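Local coordinates for protein CRISPR-associated endonuclease Cas12b (Alicyclobacillus acidoterrestris, PDB 5U31) that uses a guide RNA to recognise DNA beside a protospacer adjacent motif and cuts it with a RuvC nuclease domain, as part of bacterial antiviral defence, at residues A296-W307 against R333-A344; S577-V585 against H976-Q986. The protein carries 3 engineered substitutions. One frame throughout, in Å; residues are numbered along the deposited sequence.

In the fold
The two contacts lie in different lobes and share no helix, strand or sheet. Contact 1 comes first along the chain and closes before contact 2 opens. It joins two short helices, 300-308 and 337-343, in the REC1 domain of the recognition lobe. Contact 2 belongs to the nuclease lobe. There helix 977-990 of RuvC-III packs on strand 578-587 of RuvC-I, nearly 400 residues earlier in the sequence. The contact centres are about 38 Å apart, and their nearest atoms are about 14 Å apart. Both reach nucleic acid, contact 1 the DNA and the guide RNA, contact 2 the guide RNA. Each lobe thus meets nucleic acid at its own contact, consistent with the guide lying between the lobes.

Contact 1 (A296-W307 against R333-A344). With nucleotides of chain C; nucleotides of chain B.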
# COMPACT_ATOMS: atom_id res chain seq x y z
N ALA A 296 7.10 18.77 13.60
CA ALA A 296 7.95 19.91 13.94
C ALA A 296 8.82 19.61 15.16
O ALA A 296 9.92 20.15 15.28
CB ALA A 296 7.09 21.14 14.19
N LEU A 297 8.34 18.74 16.06
CA LEU A 297 9.10 18.35 17.24
C LEU A 297 10.02 17.16 16.98
O LEU A 297 10.45 16.51 17.94
CB LEU A 297 8.14 18.02 18.39
CG LEU A 297 7.42 19.20 19.05
CD1 LEU A 297 6.40 18.68 20.04
CD2 LEU A 297 8.42 20.11 19.73
N ARG A 298 10.31 16.85 15.72
CA ARG A 298 11.16 15.70 15.43
C ARG A 298 12.55 15.91 16.02
O ARG A 298 13.19 16.94 15.79
CB ARG A 298 11.24 15.45 13.93
CG ARG A 298 11.77 14.06 13.58
CD ARG A 298 11.91 13.83 12.09
NE ARG A 298 10.63 13.93 11.39
CZ ARG A 298 10.30 14.92 10.57
NH1 ARG A 298 9.11 14.93 9.99
NH2 ARG A 298 11.16 15.89 10.32
N GLY A 299 13.01 14.93 16.79
CA GLY A 299 14.29 15.06 17.46
C GLY A 299 14.30 16.04 18.61
O GLY A 299 15.36 16.55 18.97
N SER A 300 13.13 16.31 19.21
CA SER A 300 13.07 17.20 20.37
C SER A 300 13.64 16.55 21.62
O SER A 300 13.99 17.26 22.56
CB SER A 300 11.63 17.62 20.63
OG SER A 300 10.81 16.49 20.84
N ASP A 301 13.71 15.21 21.66
CA ASP A 301 14.29 14.54 22.81
C ASP A 301 15.75 14.93 22.99
O ASP A 301 16.19 15.20 24.12
CB ASP A 301 14.16 13.02 22.63
CG ASP A 301 13.99 12.29 23.95
OD1 ASP A 301 12.85 11.85 24.24
OD2 ASP A 301 14.98 12.16 24.70
N LYS A 302 16.51 14.99 21.90
CA LYS A 302 17.93 15.34 21.99
C LYS A 302 18.12 16.80 22.35
O LYS A 302 18.98 17.13 23.18
CB LYS A 302 18.63 15.02 20.67
CG LYS A 302 18.36 13.62 20.14
CD LYS A 302 18.77 13.49 18.68
CE LYS A 302 18.30 12.18 18.09
NZ LYS A 302 18.49 12.14 16.61
N VAL A 303 17.34 17.70 21.74
CA VAL A 303 17.48 19.13 22.00
C VAL A 303 17.14 19.45 23.45
O VAL A 303 17.76 20.34 24.05
CB VAL A 303 16.61 19.94 21.02
CG1 VAL A 303 16.81 21.43 21.23
CG2 VAL A 303 16.92 19.55 19.59
N PHE A 304 16.18 18.74 24.04
CA PHE A 304 15.73 19.06 25.39
C PHE A 304 16.78 18.67 26.43
O PHE A 304 17.03 19.43 27.38
CB PHE A 304 14.40 18.36 25.69
CG PHE A 304 13.23 18.98 24.98
CD1 PHE A 304 11.96 18.41 25.09
CD2 PHE A 304 13.38 20.12 24.21
CE1 PHE A 304 10.88 18.97 24.44
CE2 PHE A 304 12.29 20.68 23.55
CZ PHE A 304 11.04 20.11 23.67
N GLU A 305 17.38 17.48 26.29
CA GLU A 305 18.43 17.08 27.22
C GLU A 305 19.62 18.02 27.15
O GLU A 305 20.19 18.41 28.18
CB GLU A 305 18.88 15.65 26.93
CG GLU A 305 17.82 14.60 27.23
CD GLU A 305 18.29 13.20 26.94
OE1 GLU A 305 19.43 13.05 26.43
OE2 GLU A 305 17.54 12.24 27.21
N LYS A 306 20.01 18.41 25.93
CA LYS A 306 21.09 19.37 25.78
C LYS A 306 20.72 20.74 26.34
O LYS A 306 21.59 21.46 26.84
CB LYS A 306 21.48 19.46 24.31
CG LYS A 306 22.54 18.45 23.88
CD LYS A 306 22.15 17.74 22.60
CE LYS A 306 23.35 17.11 21.91
NZ LYS A 306 24.14 16.22 22.80
N TRP A 307 19.44 21.11 26.27
CA TRP A 307 19.01 22.37 26.88
C TRP A 307 19.02 22.29 28.40
O TRP A 307 19.18 23.32 29.06
CB TRP A 307 17.62 22.75 26.38
CG TRP A 307 17.60 23.42 25.06
CD1 TRP A 307 18.67 23.77 24.29
CD2 TRP A 307 16.43 23.83 24.33
NE1 TRP A 307 18.24 24.38 23.14
CE2 TRP A 307 16.87 24.42 23.14
CE3 TRP A 307 15.06 23.75 24.58
CZ2 TRP A 307 15.99 24.94 22.19
CZ3 TRP A 307 14.19 24.26 23.64
CH2 TRP A 307 14.65 24.84 22.46
N ARG A 333 16.30 13.35 10.20
CA ARG A 333 15.44 13.15 11.37
C ARG A 333 15.48 14.37 12.29
O ARG A 333 15.79 14.27 13.48
CB ARG A 333 15.87 11.89 12.11
CG ARG A 333 15.66 10.60 11.33
CD ARG A 333 16.21 9.42 12.11
NE ARG A 333 15.91 8.15 11.44
CZ ARG A 333 16.32 6.97 11.89
NH1 ARG A 333 17.04 6.89 13.00
NH2 ARG A 333 16.00 5.87 11.23
N PHE A 334 15.13 15.52 11.73
CA PHE A 334 15.10 16.76 12.49
C PHE A 334 13.82 17.52 12.18
O PHE A 334 13.31 17.46 11.06
CB PHE A 334 16.32 17.64 12.20
CG PHE A 334 16.34 18.93 12.98
CD1 PHE A 334 16.07 20.13 12.35
CD2 PHE A 334 16.62 18.93 14.33
CE1 PHE A 334 16.09 21.32 13.06
CE2 PHE A 334 16.64 20.10 15.05
CZ PHE A 334 16.37 21.30 14.41
N GLY A 335 13.31 18.23 13.18
CA GLY A 335 12.07 18.97 13.03
C GLY A 335 12.25 20.42 12.63
O GLY A 335 13.05 20.75 11.76
N SER A 336 11.49 21.30 13.27
CA SER A 336 11.44 22.71 12.90
C SER A 336 12.44 23.51 13.72
O SER A 336 12.43 23.45 14.95
CB SER A 336 10.03 23.25 13.11
OG SER A 336 10.02 24.66 13.15
N HIS A 337 13.32 24.24 13.03
CA HIS A 337 14.22 25.16 13.73
C HIS A 337 13.43 26.25 14.45
O HIS A 337 13.70 26.53 15.63
CB HIS A 337 15.21 25.78 12.74
CG HIS A 337 16.01 26.92 13.30
ND1 HIS A 337 15.63 28.24 13.17
CD2 HIS A 337 17.18 26.94 13.99
CE1 HIS A 337 16.53 29.02 13.75
NE2 HIS A 337 17.48 28.25 14.26
N ASP A 338 12.45 26.84 13.77
CA ASP A 338 11.73 27.97 14.35
C ASP A 338 10.96 27.57 15.60
O ASP A 338 10.80 28.38 16.51
CB ASP A 338 10.79 28.57 13.31
CG ASP A 338 11.53 29.08 12.09
OD1 ASP A 338 12.71 28.71 11.93
OD2 ASP A 338 10.94 29.85 11.31
N LEU A 339 10.47 26.33 15.65
CA LEU A 339 9.79 25.86 16.85
C LEU A 339 10.75 25.80 18.03
O LEU A 339 10.42 26.22 19.14
CB LEU A 339 9.16 24.49 16.60
CG LEU A 339 7.75 24.26 17.16
CD1 LEU A 339 7.53 22.78 17.43
CD2 LEU A 339 7.49 25.10 18.40
N PHE A 340 11.95 25.27 17.80
CA PHE A 340 12.93 25.21 18.88
C PHE A 340 13.50 26.59 19.19
O PHE A 340 13.88 26.87 20.33
CB PHE A 340 14.04 24.23 18.51
CG PHE A 340 13.58 22.81 18.41
CD1 PHE A 340 12.87 22.23 19.45
CD2 PHE A 340 13.84 22.05 17.29
CE1 PHE A 340 12.44 20.91 19.37
CE2 PHE A 340 13.42 20.74 17.19
CZ PHE A 340 12.72 20.17 18.24
N ALA A 341 13.56 27.48 18.19
CA ALA A 341 14.00 28.84 18.44
C ALA A 341 13.03 29.56 19.37
O ALA A 341 13.45 30.31 20.26
CB ALA A 341 14.14 29.60 17.12
N LYS A 342 11.73 29.35 19.18
CA LYS A 342 10.74 29.98 20.04
C LYS A 342 10.57 29.24 21.36
O LYS A 342 10.17 29.85 22.36
CB LYS A 342 9.40 30.09 19.31
CG LYS A 342 8.41 31.05 19.96
CD LYS A 342 8.55 32.49 19.45
CE LYS A 342 7.96 32.64 18.06
NZ LYS A 342 7.87 34.08 17.65
N LEU A 343 10.88 27.94 21.39
CA LEU A 343 10.86 27.20 22.65
C LEU A 343 12.06 27.53 23.53
O LEU A 343 12.04 27.22 24.73
CB LEU A 343 10.82 25.70 22.39
CG LEU A 343 9.51 25.08 21.90
CD1 LEU A 343 9.70 23.61 21.62
CD2 LEU A 343 8.39 25.29 22.90
N ALA A 344 13.11 28.14 22.97
CA ALA A 344 14.23 28.58 23.77
C ALA A 344 13.97 29.92 24.45
O ALA A 344 14.65 30.25 25.43
CB ALA A 344 15.49 28.68 22.91
P DT C 4 10.11 18.02 7.62
OP1 DT C 4 9.31 16.93 8.22
OP2 DT C 4 10.08 18.23 6.16
O5' DT C 4 9.74 19.40 8.33
C5' DT C 4 9.83 19.52 9.75
C4' DT C 4 9.53 20.93 10.20
O4' DT C 4 10.56 21.82 9.72
C3' DT C 4 8.23 21.52 9.67
O3' DT C 4 7.14 21.13 10.52
C2' DT C 4 8.50 23.01 9.76
C1' DT C 4 10.00 23.09 9.43
N1 DT C 4 10.28 23.43 7.99
C2 DT C 4 10.21 24.74 7.59
O2 DT C 4 9.94 25.65 8.35
N3 DT C 4 10.48 24.94 6.27
C4 DT C 4 10.79 23.99 5.32
O4 DT C 4 11.02 24.28 4.15
C5 DT C 4 10.85 22.64 5.80
C7 DT C 4 11.18 21.52 4.87
C6 DT C 4 10.59 22.42 7.10
P G B 110 14.50 34.66 6.44
OP1 G B 110 15.21 35.88 6.92
OP2 G B 110 14.80 34.11 5.09
O5' G B 110 14.74 33.48 7.49
C5' G B 110 14.22 33.58 8.80
C4' G B 110 14.13 32.23 9.47
O4' G B 110 13.17 31.38 8.80
C3' G B 110 15.40 31.40 9.47
O3' G B 110 16.34 31.83 10.43
C2' G B 110 14.88 29.99 9.70
O2' G B 110 14.57 29.78 11.07
C1' G B 110 13.57 30.03 8.91
N9 G B 110 13.74 29.46 7.56
C8 G B 110 13.90 30.10 6.35
N7 G B 110 14.04 29.28 5.35
C5 G B 110 13.97 28.02 5.92
C6 G B 110 14.05 26.73 5.34
O6 G B 110 14.21 26.43 4.15
N1 G B 110 13.93 25.73 6.30
C2 G B 110 13.75 25.94 7.65
N2 G B 110 13.65 24.85 8.42
N3 G B 110 13.67 27.13 8.20
C4 G B 110 13.79 28.11 7.28
P DC C 3 13.74 15.49 4.23
OP1 DC C 3 13.02 14.31 4.76
OP2 DC C 3 13.32 16.09 2.94
O5' DC C 3 13.73 16.66 5.32
C5' DC C 3 14.11 16.38 6.66
C4' DC C 3 13.97 17.61 7.54
O4' DC C 3 14.99 18.58 7.20
C3' DC C 3 12.68 18.39 7.38
O3' DC C 3 11.63 17.76 8.07
C2' DC C 3 13.07 19.71 8.02
C1' DC C 3 14.49 19.89 7.48
N1 DC C 3 14.53 20.70 6.24
C2 DC C 3 14.43 22.09 6.32
O2 DC C 3 14.34 22.62 7.43
N3 DC C 3 14.44 22.81 5.18
C4 DC C 3 14.54 22.20 4.00
N4 DC C 3 14.54 22.96 2.89
C5 DC C 3 14.63 20.78 3.89
C6 DC C 3 14.62 20.08 5.02
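Phe-340 packs knobs-into-holes between helices 300-307 and 337-343 of REC1, among Ser-300, Val-303, Phe-304 and Trp-307. Val-303 CG2 lies over one face of the ring, and Ser-300 CB meets the edge, 3.6 Å from Phe-340 CE1. Phe-304 crosses Phe-340 at about a right angle. Trp-307 brings its six-membered ring to Leu-343 CB and Ala-344 CB. Leu-297 CD2 meets Leu-339 CD1 at 3.6 Å. Helix 358-374 backs this apolar core through Leu-359. The other face of helix 300-307 is loose: Asp-301 and Glu-305 are exposed.

The loops before the helices are pinned by backbone. Gly-335, having no side chain, lets its CA lie 3.3 Å from Ala-296 O. Ser-336 N gives a nearly straight bond (170°) to Ala-296 O, at 2.8 Å. Ser-336 OG caps helix 337-343, accepting from Leu-339 N. Arg-298 has CG anti to its own N (chi1 -164°) and bends at chi3, carrying the guanidinium to the DNA. Arg-298 NH1 bonds DT4 of chain C OP1 at 2.7 Å. Arg-298 NH2 bonds the same OP1 and DC3 of chain C O3', both at 3.0 Å. NH2 also bonds Phe-334 O weakly across the contact, and NE is held by Asp-859 O. His-337 ND1 donates to G110 of chain B O2'. Arg-298 and His-337 thus bond phosphate and sugar oxygens, not bases, consistent with a grip that does not read sequence there.

Contact 2 (S577-V585 against H976-Q986); sequences SASISVFRV and HAALNAAQNLQ. Engineered in segment 976-986: Ala-978 (natural residue Asp). With nucleotides of chain B.
His-976 O accepts a backbone hydrogen bond from Asn-980 N at 2.7 Å, while the His-976 imidazole lies near Ser-579 across the contact. The bond closes the first turn of helix 977-986. The helix packs on strand 578-585 in the RNase H-like fold of the RuvC domain. His-976 is the N-cap: its ND1 takes a weak, long bond from Leu-979 N, which lies in the ring plane.

The strand belongs to the mixed RuvC sheet, between strands 566-572 and 611-621. Ser-579, Ser-581 and Phe-583 alternate on the side turned toward the helix. The short side chain of Ala-982 lies against it, and the axes approach to 7.4 Å and cross at -46°. Ala-978 is engineered in place of an Asp assigned to the RuvC active site. Its CB is 3.3 Å from Ser-579 OG, which is hydrogen-bonded to Thr-576 OG1. The backbone of Ser-579 is also bonded to that of Ala-571, another assigned active-site position changed here. This end of the contact therefore borders the nuclease centre.

Leu-979 spans strand and RNA with its two methyl branches. CD2 rests 3.4 Å from Ile-580 O, while CD1 packs against the base of A6 of chain B. Ala-982 CB touches both Ser-579 O and Ser-581 OG.

At the far end Phe-583 receives Gln-986. A bend at chi2 (91°) folds Gln-986 back over the ring face. Gln-986 CG makes a CH-pi contact, 3.7 Å from the Phe-583 ring centroid. His-615 meets the same ring edge-to-face.

Gln-983 passes Ser-581 with CG 3.7 Å from OG. Extended beyond that carbon, Gln-983 ends with NE2 in a weak bond to A6 of chain B O4', at 3.4 Å.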
# COMPACT_ATOMS: atom_id res chain seq x y z
N SER A 577 15.53 -6.37 -4.00
CA SER A 577 14.10 -6.48 -3.78
C SER A 577 13.78 -7.53 -2.72
O SER A 577 12.92 -7.32 -1.86
CB SER A 577 13.38 -6.80 -5.09
OG SER A 577 13.49 -5.71 -6.00
N ALA A 578 14.49 -8.66 -2.76
CA ALA A 578 14.21 -9.75 -1.83
C ALA A 578 15.49 -10.52 -1.55
O ALA A 578 16.24 -10.85 -2.48
CB ALA A 578 13.14 -10.69 -2.38
N SER A 579 15.73 -10.81 -0.27
CA SER A 579 16.84 -11.65 0.17
C SER A 579 16.25 -12.79 0.98
O SER A 579 15.52 -12.55 1.95
CB SER A 579 17.85 -10.85 0.98
OG SER A 579 18.18 -9.65 0.32
N ILE A 580 16.55 -14.02 0.58
CA ILE A 580 15.87 -15.19 1.12
C ILE A 580 16.89 -16.13 1.73
O ILE A 580 18.08 -16.11 1.39
CB ILE A 580 15.02 -15.91 0.05
CG1 ILE A 580 15.92 -16.60 -0.98
CG2 ILE A 580 14.08 -14.94 -0.63
CD1 ILE A 580 16.05 -18.09 -0.79
N SER A 581 16.42 -16.97 2.64
CA SER A 581 17.21 -18.06 3.19
C SER A 581 16.25 -19.20 3.51
O SER A 581 15.21 -18.98 4.13
CB SER A 581 17.99 -17.64 4.43
OG SER A 581 17.12 -17.08 5.39
N VAL A 582 16.61 -20.41 3.08
CA VAL A 582 15.75 -21.58 3.17
C VAL A 582 16.28 -22.48 4.27
O VAL A 582 17.49 -22.74 4.34
CB VAL A 582 15.68 -22.32 1.82
CG1 VAL A 582 14.86 -23.59 1.95
CG2 VAL A 582 15.07 -21.42 0.77
N PHE A 583 15.39 -22.96 5.13
CA PHE A 583 15.73 -23.85 6.22
C PHE A 583 14.84 -25.08 6.16
O PHE A 583 13.68 -25.01 5.76
CB PHE A 583 15.57 -23.17 7.58
CG PHE A 583 16.74 -22.31 7.98
CD1 PHE A 583 17.61 -22.72 8.98
CD2 PHE A 583 16.96 -21.09 7.37
CE1 PHE A 583 18.68 -21.93 9.35
CE2 PHE A 583 18.03 -20.29 7.74
CZ PHE A 583 18.90 -20.72 8.74
N ARG A 584 15.41 -26.22 6.55
CA ARG A 584 14.72 -27.50 6.53
C ARG A 584 14.68 -28.07 7.95
O ARG A 584 15.67 -28.01 8.68
CB ARG A 584 15.42 -28.49 5.58
CG ARG A 584 15.49 -29.93 6.08
CD ARG A 584 16.26 -30.83 5.12
NE ARG A 584 17.64 -30.39 4.93
CZ ARG A 584 18.69 -30.93 5.55
NH1 ARG A 584 18.52 -31.93 6.39
NH2 ARG A 584 19.91 -30.47 5.31
N VAL A 585 13.52 -28.61 8.33
CA VAL A 585 13.41 -29.30 9.61
C VAL A 585 13.97 -30.70 9.45
O VAL A 585 13.63 -31.42 8.50
CB VAL A 585 11.94 -29.34 10.08
CG1 VAL A 585 11.87 -29.93 11.48
CG2 VAL A 585 11.34 -27.95 10.07
N HIS A 976 25.91 -10.48 5.21
CA HIS A 976 25.01 -9.61 4.48
C HIS A 976 23.85 -9.19 5.37
O HIS A 976 23.17 -10.03 5.95
CB HIS A 976 24.49 -10.33 3.24
CG HIS A 976 23.91 -9.42 2.20
ND1 HIS A 976 22.57 -9.09 2.16
CD2 HIS A 976 24.48 -8.77 1.16
CE1 HIS A 976 22.35 -8.28 1.14
NE2 HIS A 976 23.49 -8.07 0.52
N ALA A 977 23.64 -7.87 5.47
CA ALA A 977 22.66 -7.34 6.41
C ALA A 977 21.27 -7.91 6.12
O ALA A 977 20.57 -8.37 7.04
CB ALA A 977 22.64 -5.82 6.34
N ALA A 978 20.85 -7.90 4.85
CA ALA A 978 19.53 -8.39 4.50
C ALA A 978 19.39 -9.88 4.79
O ALA A 978 18.38 -10.32 5.34
CB ALA A 978 19.23 -8.09 3.03
N LEU A 979 20.40 -10.67 4.41
CA LEU A 979 20.37 -12.09 4.72
C LEU A 979 20.41 -12.33 6.22
O LEU A 979 19.80 -13.29 6.71
CB LEU A 979 21.54 -12.80 4.05
CG LEU A 979 21.48 -12.82 2.52
CD1 LEU A 979 22.72 -13.47 1.98
CD2 LEU A 979 20.22 -13.54 2.04
N ASN A 980 21.12 -11.48 6.97
CA ASN A 980 21.14 -11.63 8.42
C ASN A 980 19.78 -11.34 9.03
O ASN A 980 19.38 -11.97 10.01
CB ASN A 980 22.20 -10.72 9.03
CG ASN A 980 22.11 -10.68 10.54
OD1 ASN A 980 22.49 -11.63 11.22
ND2 ASN A 980 21.60 -9.57 11.07
N ALA A 981 19.06 -10.37 8.46
CA ALA A 981 17.69 -10.12 8.90
C ALA A 981 16.80 -11.30 8.55
O ALA A 981 15.95 -11.71 9.36
CB ALA A 981 17.16 -8.84 8.28
N ALA A 982 16.98 -11.86 7.36
CA ALA A 982 16.17 -13.00 6.94
C ALA A 982 16.40 -14.19 7.86
O ALA A 982 15.45 -14.87 8.26
CB ALA A 982 16.50 -13.38 5.50
N GLN A 983 17.65 -14.45 8.23
CA GLN A 983 17.94 -15.56 9.12
C GLN A 983 17.47 -15.27 10.54
O GLN A 983 17.20 -16.20 11.30
CB GLN A 983 19.44 -15.88 9.09
CG GLN A 983 19.94 -16.32 7.73
CD GLN A 983 21.39 -16.74 7.77
OE1 GLN A 983 22.06 -16.62 8.80
NE2 GLN A 983 21.89 -17.25 6.65
N ASN A 984 17.37 -13.99 10.91
CA ASN A 984 16.83 -13.65 12.21
C ASN A 984 15.35 -14.02 12.30
O ASN A 984 14.90 -14.58 13.30
CB ASN A 984 17.04 -12.17 12.51
CG ASN A 984 17.96 -11.95 13.69
OD1 ASN A 984 17.88 -12.66 14.70
ND2 ASN A 984 18.84 -10.96 13.58
N LEU A 985 14.59 -13.71 11.25
CA LEU A 985 13.19 -14.13 11.20
C LEU A 985 13.08 -15.64 11.34
O LEU A 985 12.23 -16.15 12.08
CB LEU A 985 12.54 -13.66 9.90
CG LEU A 985 12.57 -12.15 9.65
CD1 LEU A 985 11.78 -11.81 8.42
CD2 LEU A 985 12.02 -11.40 10.85
N GLN A 986 13.96 -16.38 10.66
CA GLN A 986 13.96 -17.83 10.79
C GLN A 986 14.27 -18.24 12.22
O GLN A 986 13.59 -19.11 12.80
CB GLN A 986 14.97 -18.43 9.83
CG GLN A 986 14.71 -19.88 9.54
CD GLN A 986 13.81 -20.07 8.34
OE1 GLN A 986 13.11 -21.06 8.23
NE2 GLN A 986 13.84 -19.11 7.42
P A B 6 27.39 -17.63 8.68
OP1 A B 6 27.04 -16.84 9.89
OP2 A B 6 28.04 -18.96 8.84
O5' A B 6 26.05 -17.79 7.83
C5' A B 6 25.19 -18.91 8.02
C4' A B 6 25.14 -19.77 6.79
O4' A B 6 24.63 -18.96 5.71
C3' A B 6 26.51 -20.30 6.35
O3' A B 6 26.59 -21.74 6.22
C2' A B 6 26.82 -19.54 5.05
O2' A B 6 27.47 -20.29 4.05
C1' A B 6 25.47 -19.03 4.58
N9 A B 6 25.60 -17.70 4.00
C8 A B 6 26.06 -16.58 4.66
N7 A B 6 26.13 -15.51 3.91
C5 A B 6 25.72 -15.95 2.67
C6 A B 6 25.58 -15.29 1.44
N6 A B 6 25.85 -13.99 1.27
N1 A B 6 25.14 -16.00 0.38
C2 A B 6 24.87 -17.30 0.56
N3 A B 6 24.96 -18.04 1.67
C4 A B 6 25.39 -17.30 2.70